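Local atomic coordinates of 2-dehydro-3-deoxy-D-arabinonate dehydratase (Sulfolobus solfataricus, PDB entry 2Q18), a protein that catalyses the removal of water from 2-dehydro-3-deoxy-D-arabinonate to give 2,5-dioxopentanoate, a step in the oxidation of pentoses to 2-oxoglutarate. Residues A[144-149]-A[204-209]. Sequence-based numbering, arbitrary orientation.
Sequences PELAVV and YSLDIT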
loop_
_atom_site.group_PDB
_atom_site.type_symbol
_atom_site.label_atom_id
_atom_site.label_comp_id
_atom_site.label_asym_id
_atom_site.label_seq_id
_atom_site.Cartn_x
_atom_site.Cartn_y
_atom_site.Cartn_z
ATOM N N PRO A 144 -21.995 12.551 29.366
ATOM C CA PRO A 144 -22.837 12.483 28.173
ATOM C C PRO A 144 -22.863 13.801 27.411
ATOM O O PRO A 144 -23.235 14.838 27.971
ATOM C CB PRO A 144 -24.221 12.177 28.747
ATOM C CG PRO A 144 -24.203 12.804 30.095
ATOM C CD PRO A 144 -22.802 12.630 30.600
ATOM N N GLU A 145 -22.482 13.757 26.137
ATOM C CA GLU A 145 -22.262 14.983 25.375
ATOM C C GLU A 145 -22.677 14.854 23.919
ATOM O O GLU A 145 -22.607 13.776 23.332
ATOM C CB GLU A 145 -20.785 15.401 25.442
ATOM C CG GLU A 145 -20.118 15.166 26.795
ATOM C CD GLU A 145 -18.814 15.921 26.979
ATOM O OE1 GLU A 145 -18.383 16.054 28.144
ATOM O OE2 GLU A 145 -18.222 16.386 25.979
ATOM N N LEU A 146 -23.124 15.968 23.353
ATOM C CA LEU A 146 -23.220 16.105 21.910
ATOM C C LEU A 146 -21.801 16.333 21.386
ATOM O O LEU A 146 -21.043 17.121 21.954
ATOM C CB LEU A 146 -24.126 17.286 21.536
ATOM C CG LEU A 146 -24.392 17.517 20.044
ATOM C CD1 LEU A 146 -25.247 16.389 19.469
ATOM C CD2 LEU A 146 -25.059 18.867 19.809
ATOM N N ALA A 147 -21.442 15.624 20.322
ATOM C CA ALA A 147 -20.138 15.790 19.697
ATOM C C ALA A 147 -20.308 16.081 18.211
ATOM O O ALA A 147 -21.295 15.664 17.604
ATOM C CB ALA A 147 -19.280 14.553 19.908
ATOM N N VAL A 148 -19.351 16.812 17.642
ATOM C CA VAL A 148 -19.364 17.127 16.210
ATOM C C VAL A 148 -18.174 16.502 15.485
ATOM O O VAL A 148 -17.064 16.454 16.022
ATOM C CB VAL A 148 -19.389 18.661 15.937
ATOM C CG1 VAL A 148 -20.757 19.245 16.274
ATOM C CG2 VAL A 148 -18.286 19.387 16.705
ATOM N N VAL A 149 -18.426 16.014 14.275
ATOM C CA VAL A 149 -17.360 15.563 13.384
ATOM C C VAL A 149 -16.977 16.750 12.493
ATOM O O VAL A 149 -17.845 17.417 11.929
ATOM C CB VAL A 149 -17.790 14.345 12.523
ATOM C CG1 VAL A 149 -16.626 13.846 11.671
ATOM C CG2 VAL A 149 -18.319 13.202 13.408
ATOM N N TYR A 204 -29.069 23.106 19.310
ATOM C CA TYR A 204 -29.310 23.681 20.635
ATOM C C TYR A 204 -30.738 23.441 21.128
ATOM O O TYR A 204 -31.236 24.149 22.005
ATOM C CB TYR A 204 -28.933 25.169 20.658
ATOM C CG TYR A 204 -27.491 25.407 20.263
ATOM C CD1 TYR A 204 -27.169 25.965 19.027
ATOM C CD2 TYR A 204 -26.446 25.042 21.113
ATOM C CE1 TYR A 204 -25.841 26.172 18.655
ATOM C CE2 TYR A 204 -25.121 25.240 20.753
ATOM C CZ TYR A 204 -24.825 25.804 19.526
ATOM O OH TYR A 204 -23.512 26.000 19.174
ATOM N N SER A 205 -31.383 22.423 20.562
ATOM C CA SER A 205 -32.688 21.969 21.028
ATOM C C SER A 205 -32.779 20.442 20.958
ATOM O O SER A 205 -33.592 19.887 20.220
ATOM C CB SER A 205 -33.811 22.625 20.221
ATOM O OG SER A 205 -35.060 22.394 20.843
ATOM N N LEU A 206 -31.930 19.775 21.735
ATOM C CA LEU A 206 -31.872 18.315 21.765
ATOM C C LEU A 206 -31.831 17.821 23.203
ATOM O O LEU A 206 -31.135 18.398 24.042
ATOM C CB LEU A 206 -30.630 17.798 21.022
ATOM C CG LEU A 206 -30.333 18.204 19.572
ATOM C CD1 LEU A 206 -28.917 17.777 19.195
ATOM C CD2 LEU A 206 -31.351 17.628 18.591
ATOM N N ASP A 207 -32.566 16.748 23.480
ATOM C CA ASP A 207 -32.553 16.138 24.807
ATOM C C ASP A 207 -31.434 15.112 24.928
ATOM O O ASP A 207 -31.279 14.248 24.065
ATOM C CB ASP A 207 -33.906 15.493 25.123
ATOM C CG ASP A 207 -35.011 16.519 25.311
ATOM O OD1 ASP A 207 -34.881 17.385 26.211
ATOM O OD2 ASP A 207 -36.012 16.461 24.559
ATOM N N ILE A 208 -30.655 15.228 25.998
ATOM C CA ILE A 208 -29.610 14.262 26.320
ATOM C C ILE A 208 -30.011 13.554 27.608
ATOM O O ILE A 208 -30.289 14.209 28.614
ATOM C CB ILE A 208 -28.222 14.936 26.498
ATOM C CG1 ILE A 208 -27.844 15.744 25.247
ATOM C CG2 ILE A 208 -27.146 13.891 26.847
ATOM C CD1 ILE A 208 -26.537 16.517 25.365
ATOM N N THR A 209 -30.058 12.224 27.569
ATOM C CA THR A 209 -30.411 11.433 28.746
ATOM C C THR A 209 -29.312 10.428 29.047
ATOM O O THR A 209 -28.901 9.673 28.164
ATOM C CB THR A 209 -31.754 10.686 28.551
ATOM O OG1 THR A 209 -32.759 11.610 28.112
ATOM C CG2 THR A 209 -32.207 10.010 29.850
#
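Ile208 reaches across to Pro144 and to the start of Leu146, so that its two branches engage two neighbouring parts of one strand. The CG2 methyl rests against the proline ring, 3.9 Å from Pro144 CB. The longer branch leaves in another direction: an extended chi2 of 176° carries CD1 onward to the backbone, where it lies 4.0 Å from Leu146 N. Within the two segments this methyl meets main chain, that of Glu145 and Leu146. Farther along, Leu146 and Leu206 meet through their methyl ends, the two side chains crossing at about a right angle. Leu206 CD1 faces both methyls of Leu146, at 3.9 Å from CD1 and 4.1 Å from CD2. With CG of Leu146 anti to the backbone N (chi1 -177°), the branch point is carried out toward Leu206. The contact is buried and made by van der Waals packing, without a hydrogen bond between the segments. Their strand portions run in roughly opposite directions, at 141°, with axes 7.6 Å apart, so they belong to layers packed through side chains, not to paired strands. Strand 140-150 also carries part of the metal site: Glu145, a magnesium ligand with Glu143 and Asp164, directs its CB away from 204-209, and its OE2 is hydrogen-bonded to Thr253 OG1 and Gly255 N. Pro144 O accepts a hydrogen bond from the substrate-binding Thr256. Within the FAH-family fold, strand 140-150 is flanked by strands 156-167 and 250-253, while strand 207-214 lies between 217-225 and 271-276. Ile274 of strand 271-276 touches Pro144, and Ile276 of the same strand packs on Leu206 and Ile208.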